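Local coordinates for MxaA (Stigmatella aurantiaca, PDB 4W4T), which reduces, through its terminal NADPH-dependent reductase domain, the carrier-bound product of the myxalamid polyketide and non-ribosomal peptide pathway, probably releasing it as a primary alcohol, at residues 70-75 with 115-120; 85-90 with 97-102. One frame throughout, in Å; residues are numbered along the deposited sequence.

Contact 1 (70-75 with 115-120); sequences FLLEEL and PRIVPV
Leu72 and Ile117 supply the apolar part of this contact, in which helix 66-78 leans on strand 117-121 at one end of the parallel Rossmann-type sheet. One methyl of each does the touching: Leu72 CD2 lies 3.8 Å from Ile117 CD1, and the two side chains run slantwise to one another. Leu72 extends its branch toward the strand because chi1 (175°) sets CG opposite the main-chain N, and Ile117 answers with its extended CG1-CD1 arm. Leu72 also packs on Ile83 of strand 82-87, which lies between the two segments in the chain.

The polar part belongs to Arg116. Its chain bends at chi2 and chi3 and brings the guanidinium to the C-terminal end of the helix, where NH2 stands 3.8 Å from Leu75 O, obliquely placed and not hydrogen-bonded. That carbonyl instead accepts a bond from Thr79 OG1. The guanidinium is held by neighbouring carbonyls: NH2 by Thr79 O and Ala81 O, NH1 by Cys76 O. The chemistry thus implies a thin methyl contact beside a cation placed among main-chain oxygens, where its charge would probably complement the negative end of the helix dipole.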
loop_
_atom_site.group_PDB
_atom_site.type_symbol
_atom_site.label_atom_id
_atom_site.label_comp_id
_atom_site.label_asym_id
_atom_site.label_seq_id
_atom_site.Cartn_x
_atom_site.Cartn_y
_atom_site.Cartn_z
ATOM N N PHE A 70 6.022 -3.416 27.364
ATOM C CA PHE A 70 5.430 -3.069 28.647
ATOM C C PHE A 70 5.071 -4.317 29.431
ATOM O O PHE A 70 5.274 -4.380 30.640
ATOM C CB PHE A 70 4.206 -2.162 28.435
ATOM C CG PHE A 70 4.561 -0.821 27.878
ATOM C CD1 PHE A 70 4.755 -0.647 26.516
ATOM C CD2 PHE A 70 4.744 0.262 28.722
ATOM C CE1 PHE A 70 5.107 0.584 25.998
ATOM C CE2 PHE A 70 5.094 1.500 28.220
ATOM C CZ PHE A 70 5.273 1.671 26.859
ATOM N N LEU A 71 4.564 -5.328 28.731
ATOM C CA LEU A 71 4.287 -6.615 29.350
ATOM C C LEU A 71 5.569 -7.214 29.932
ATOM O O LEU A 71 5.571 -7.740 31.040
ATOM C CB LEU A 71 3.662 -7.563 28.320
ATOM C CG LEU A 71 2.829 -8.764 28.758
ATOM C CD1 LEU A 71 1.852 -8.389 29.869
ATOM C CD2 LEU A 71 2.063 -9.308 27.537
ATOM N N LEU A 72 6.668 -7.118 29.200
ATOM C CA LEU A 72 7.917 -7.673 29.723
ATOM C C LEU A 72 8.344 -6.935 30.990
ATOM O O LEU A 72 8.648 -7.556 32.016
ATOM C CB LEU A 72 9.020 -7.608 28.681
ATOM C CG LEU A 72 10.386 -8.069 29.194
ATOM C CD1 LEU A 72 10.291 -9.438 29.865
ATOM C CD2 LEU A 72 11.398 -8.069 28.066
ATOM N N GLU A 73 8.336 -5.610 30.927
ATOM C CA GLU A 73 8.798 -4.814 32.052
ATOM C C GLU A 73 7.872 -5.041 33.253
ATOM O O GLU A 73 8.330 -5.183 34.398
ATOM C CB GLU A 73 8.895 -3.343 31.636
ATOM C CG GLU A 73 9.632 -2.438 32.619
ATOM C CD GLU A 73 8.735 -1.961 33.736
ATOM O OE1 GLU A 73 7.499 -2.055 33.567
ATOM O OE2 GLU A 73 9.257 -1.491 34.776
ATOM N N GLU A 74 6.577 -5.163 32.989
ATOM C CA GLU A 74 5.625 -5.434 34.053
ATOM C C GLU A 74 5.799 -6.830 34.668
ATOM O O GLU A 74 5.661 -7.002 35.879
ATOM C CB GLU A 74 4.198 -5.260 33.536
ATOM C CG GLU A 74 3.133 -5.366 34.613
ATOM C CD GLU A 74 2.369 -4.069 34.801
ATOM O OE1 GLU A 74 2.325 -3.259 33.843
ATOM O OE2 GLU A 74 1.805 -3.874 35.895
ATOM N N LEU A 75 6.098 -7.833 33.847
ATOM C CA LEU A 75 6.301 -9.186 34.364
ATOM C C LEU A 75 7.536 -9.278 35.269
ATOM O O LEU A 75 7.534 -10.013 36.257
ATOM C CB LEU A 75 6.428 -10.191 33.200
ATOM C CG LEU A 75 5.110 -10.579 32.515
ATOM C CD1 LEU A 75 5.397 -11.392 31.258
ATOM C CD2 LEU A 75 4.187 -11.348 33.438
ATOM N N PRO A 115 19.293 -9.789 34.184
ATOM C CA PRO A 115 19.364 -11.177 34.654
ATOM C C PRO A 115 18.057 -11.948 34.471
ATOM O O PRO A 115 18.081 -13.169 34.368
ATOM C CB PRO A 115 19.677 -11.027 36.148
ATOM C CG PRO A 115 20.254 -9.665 36.288
ATOM C CD PRO A 115 19.587 -8.829 35.264
ATOM N N ARG A 116 16.936 -11.233 34.416
ATOM C CA ARG A 116 15.616 -11.861 34.410
ATOM C C ARG A 116 15.186 -12.370 33.022
ATOM O O ARG A 116 14.307 -13.228 32.922
ATOM C CB ARG A 116 14.562 -10.871 34.933
ATOM C CG ARG A 116 14.799 -10.356 36.356
ATOM C CD ARG A 116 14.424 -11.377 37.406
ATOM N NE ARG A 116 13.050 -11.846 37.249
ATOM C CZ ARG A 116 11.972 -11.180 37.656
ATOM N NH1 ARG A 116 12.095 -10.005 38.263
ATOM N NH2 ARG A 116 10.764 -11.690 37.456
ATOM N N ILE A 117 15.808 -11.839 31.972
ATOM C CA ILE A 117 15.397 -12.091 30.589
ATOM C C ILE A 117 16.263 -13.178 29.939
ATOM O O ILE A 117 17.478 -13.106 29.991
ATOM C CB ILE A 117 15.482 -10.821 29.732
ATOM C CG1 ILE A 117 14.636 -9.697 30.324
ATOM C CG2 ILE A 117 15.048 -11.118 28.309
ATOM C CD1 ILE A 117 14.835 -8.369 29.621
ATOM N N VAL A 118 15.617 -14.171 29.346
ATOM C CA VAL A 118 16.303 -15.228 28.634
ATOM C C VAL A 118 15.818 -15.331 27.213
ATOM O O VAL A 118 14.732 -15.892 26.991
ATOM C CB VAL A 118 16.063 -16.601 29.323
ATOM C CG1 VAL A 118 16.831 -17.695 28.586
ATOM C CG2 VAL A 118 16.402 -16.545 30.768
ATOM N N PRO A 119 16.576 -14.767 26.275
ATOM C CA PRO A 119 16.066 -14.891 24.929
ATOM C C PRO A 119 16.062 -16.346 24.449
ATOM O O PRO A 119 16.906 -17.163 24.849
ATOM C CB PRO A 119 17.022 -14.078 24.095
ATOM C CG PRO A 119 17.697 -13.179 24.979
ATOM C CD PRO A 119 17.692 -13.833 26.361
ATOM N N VAL A 120 15.057 -16.669 23.645
ATOM C CA VAL A 120 14.966 -17.949 22.984
ATOM C C VAL A 120 14.937 -17.614 21.516
ATOM O O VAL A 120 14.013 -16.951 21.060
ATOM C CB VAL A 120 13.708 -18.731 23.445
ATOM C CG1 VAL A 120 13.579 -20.077 22.670
ATOM C CG2 VAL A 120 13.734 -18.978 24.939
#

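Contact 2 (85-90 with 97-102); sequences CLVRSK and NRIRKN
Arg98 reaches from helix 92-105 to the backbone just beyond strand 82-87, within a beta-alpha-beta unit of the Rossmann fold that strand 117-121 completes. The short axes of strand 85-87 and helix 97-102 pass 9.9 Å apart at 106°, so the helix runs nearly crosswise to the strand.

From its CB, which is directed at the strand, the Arg98 chain continues through CG and then turns about the CG-CD bond (chi3 65°). CD lies 3.5 Å from Arg88 O and also comes near Val87 CG2. NE and CZ pass farther from the same oxygen, and NH1 closes on it: the Arg98 NH1 to Arg88 O hydrogen bond is 2.9 Å long but bent, with an N-H...O angle of 137°. The donor lies in the carbonyl plane on a lone pair, whereas the oxygen is tilted from the guanidinium plane. NH1 also rests against Val87 CG2, where the side chains of Val87 and Arg98 meet at a slant.

Deeper in the fold the contact turns apolar. Ile99 directs CD1 at Cys85 CB, 3.6 Å away, and more loosely at Val87 CG1; Leu72 and Ile117 add to the packing round Ile99.

Arg88 and Arg98 both bind NADPH, which is absent from this chain. The Arg88 and Arg98 NH1 atoms stand 5.3 Å apart, and the pairing is consistent with a basic patch for an anionic group of the cofactor. Arg88 also makes a long, weak ion pair with Asp123, another NADPH-binding residue. A water bridges the two segments, accepting hydrogen bonds from Arg88 N at 3.1 Å and from Arg98 NH1 at 3.3 Å.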
loop_
_atom_site.group_PDB
_atom_site.type_symbol
_atom_site.label_atom_id
_atom_site.label_comp_id
_atom_site.label_asym_id
_atom_site.label_seq_id
_atom_site.Cartn_x
_atom_site.Cartn_y
_atom_site.Cartn_z
ATOM N N CYS A 85 12.100 -15.052 26.464
ATOM C CA CYS A 85 11.527 -14.228 25.407
ATOM C C CYS A 85 11.862 -14.724 24.008
ATOM O O CYS A 85 13.002 -14.664 23.580
ATOM C CB CYS A 85 11.999 -12.784 25.548
ATOM S SG CYS A 85 11.448 -12.012 27.069
ATOM N N LEU A 86 10.848 -15.176 23.286
ATOM C CA LEU A 86 11.043 -15.649 21.923
ATOM C C LEU A 86 11.424 -14.474 21.024
ATOM O O LEU A 86 10.740 -13.453 21.013
ATOM C CB LEU A 86 9.771 -16.333 21.414
ATOM C CG LEU A 86 9.892 -17.095 20.095
ATOM C CD1 LEU A 86 10.656 -18.393 20.313
ATOM C CD2 LEU A 86 8.511 -17.362 19.537
ATOM N N VAL A 87 12.518 -14.607 20.281
ATOM C CA VAL A 87 13.007 -13.512 19.461
ATOM C C VAL A 87 13.781 -14.023 18.250
ATOM O O VAL A 87 14.602 -14.935 18.368
ATOM C CB VAL A 87 13.910 -12.554 20.296
ATOM C CG1 VAL A 87 15.088 -13.328 20.922
ATOM C CG2 VAL A 87 14.407 -11.391 19.452
ATOM N N ARG A 88 13.501 -13.447 17.083
ATOM C CA ARG A 88 14.262 -13.737 15.868
ATOM C C ARG A 88 15.634 -13.090 15.930
ATOM O O ARG A 88 15.745 -11.865 15.947
ATOM C CB ARG A 88 13.538 -13.228 14.619
ATOM C CG ARG A 88 12.191 -13.864 14.347
ATOM C CD ARG A 88 11.517 -13.255 13.112
ATOM N NE ARG A 88 12.215 -13.572 11.867
ATOM C CZ ARG A 88 12.850 -12.681 11.113
ATOM N NH1 ARG A 88 12.884 -11.404 11.475
ATOM N NH2 ARG A 88 13.454 -13.067 9.994
ATOM N N SER A 89 16.677 -13.911 15.950
ATOM C CA SER A 89 18.049 -13.411 15.970
ATOM C C SER A 89 19.006 -14.571 15.710
ATOM O O SER A 89 18.620 -15.729 15.859
ATOM C CB SER A 89 18.366 -12.744 17.308
ATOM O OG SER A 89 18.159 -13.657 18.383
ATOM N N LYS A 90 20.241 -14.265 15.320
ATOM C CA LYS A 90 21.231 -15.312 15.055
ATOM C C LYS A 90 21.849 -15.864 16.343
ATOM O O LYS A 90 22.326 -17.002 16.369
ATOM C CB LYS A 90 22.333 -14.789 14.132
ATOM C CG LYS A 90 21.939 -14.745 12.660
ATOM C CD LYS A 90 21.640 -16.140 12.132
ATOM C CE LYS A 90 20.827 -16.091 10.844
ATOM N NZ LYS A 90 19.469 -15.521 11.073
ATOM N N ASN A 97 19.980 -8.018 22.721
ATOM C CA ASN A 97 20.122 -6.646 22.233
ATOM C C ASN A 97 18.822 -6.100 21.662
ATOM O O ASN A 97 18.470 -4.947 21.898
ATOM C CB ASN A 97 21.215 -6.543 21.169
ATOM C CG ASN A 97 22.586 -6.880 21.710
ATOM O OD1 ASN A 97 22.801 -6.908 22.923
ATOM N ND2 ASN A 97 23.526 -7.129 20.810
ATOM N N ARG A 98 18.121 -6.927 20.898
ATOM C CA ARG A 98 16.845 -6.523 20.324
ATOM C C ARG A 98 15.839 -6.229 21.434
ATOM O O ARG A 98 15.187 -5.192 21.432
ATOM C CB ARG A 98 16.300 -7.601 19.382
ATOM C CG ARG A 98 17.133 -7.826 18.129
ATOM C CD ARG A 98 16.344 -8.611 17.081
ATOM N NE ARG A 98 15.194 -7.852 16.583
ATOM C CZ ARG A 98 14.023 -8.389 16.251
ATOM N NH1 ARG A 98 13.831 -9.701 16.366
ATOM N NH2 ARG A 98 13.040 -7.616 15.816
ATOM N N ILE A 99 15.723 -7.140 22.389
ATOM C CA ILE A 99 14.796 -6.947 23.491
ATOM C C ILE A 99 15.156 -5.686 24.278
ATOM O O ILE A 99 14.291 -4.841 24.546
ATOM C CB ILE A 99 14.788 -8.165 24.394
ATOM C CG1 ILE A 99 14.252 -9.364 23.609
ATOM C CG2 ILE A 99 13.940 -7.917 25.617
ATOM C CD1 ILE A 99 14.573 -10.699 24.246
ATOM N N ARG A 100 16.436 -5.529 24.609
ATOM C CA ARG A 100 16.862 -4.350 25.365
ATOM C C ARG A 100 16.566 -3.050 24.616
ATOM O O ARG A 100 16.026 -2.102 25.195
ATOM C CB ARG A 100 18.350 -4.414 25.694
ATOM C CG ARG A 100 18.804 -3.276 26.602
ATOM C CD ARG A 100 20.318 -3.245 26.781
ATOM N NE ARG A 100 20.997 -3.049 25.506
ATOM C CZ ARG A 100 21.670 -3.996 24.860
ATOM N NH1 ARG A 100 21.785 -5.217 25.381
ATOM N NH2 ARG A 100 22.242 -3.713 23.695
ATOM N N LYS A 101 16.911 -3.004 23.334
ATOM C CA LYS A 101 16.707 -1.795 22.547
ATOM C C LYS A 101 15.227 -1.430 22.453
ATOM O O LYS A 101 14.860 -0.243 22.523
ATOM C CB LYS A 101 17.301 -1.951 21.144
ATOM C CG LYS A 101 18.831 -1.863 21.105
ATOM C CD LYS A 101 19.370 -1.908 19.675
ATOM C CE LYS A 101 20.897 -1.929 19.652
ATOM N NZ LYS A 101 21.488 -0.738 20.341
ATOM N N ASN A 102 14.377 -2.442 22.287
ATOM C CA ASN A 102 12.937 -2.201 22.241
ATOM C C ASN A 102 12.477 -1.528 23.523
ATOM O O ASN A 102 11.763 -0.529 23.481
ATOM C CB ASN A 102 12.160 -3.505 22.024
ATOM C CG ASN A 102 10.673 -3.266 21.768
ATOM O OD1 ASN A 102 10.311 -2.424 20.961
ATOM N ND2 ASN A 102 9.815 -4.018 22.452
HETATM O O HOH W 1 11.138 -11.467 17.009
#

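Overall arrangement
Contacts 1 and 2 lie with their centres about 10 Å apart and rest on the same sheet, in which strands 82-87 and 117-121 are parallel neighbours. Backbone hydrogen bonds join them directly, as Cys85 N meets Val118 O and Cys85 O meets Val120 N. Their apolar parts also merge, since Leu72 of contact 1 packs through CD2 on Ile99 CG2 of contact 2. Both have buried hydrophobic centres, but their polar margins differ: in contact 1 an arginine is taken up by carbonyls around a helix end, whereas contact 2 has exposed arginines at the cofactor site. Contact 2 buries roughly twice the surface, 250 against 117 Å².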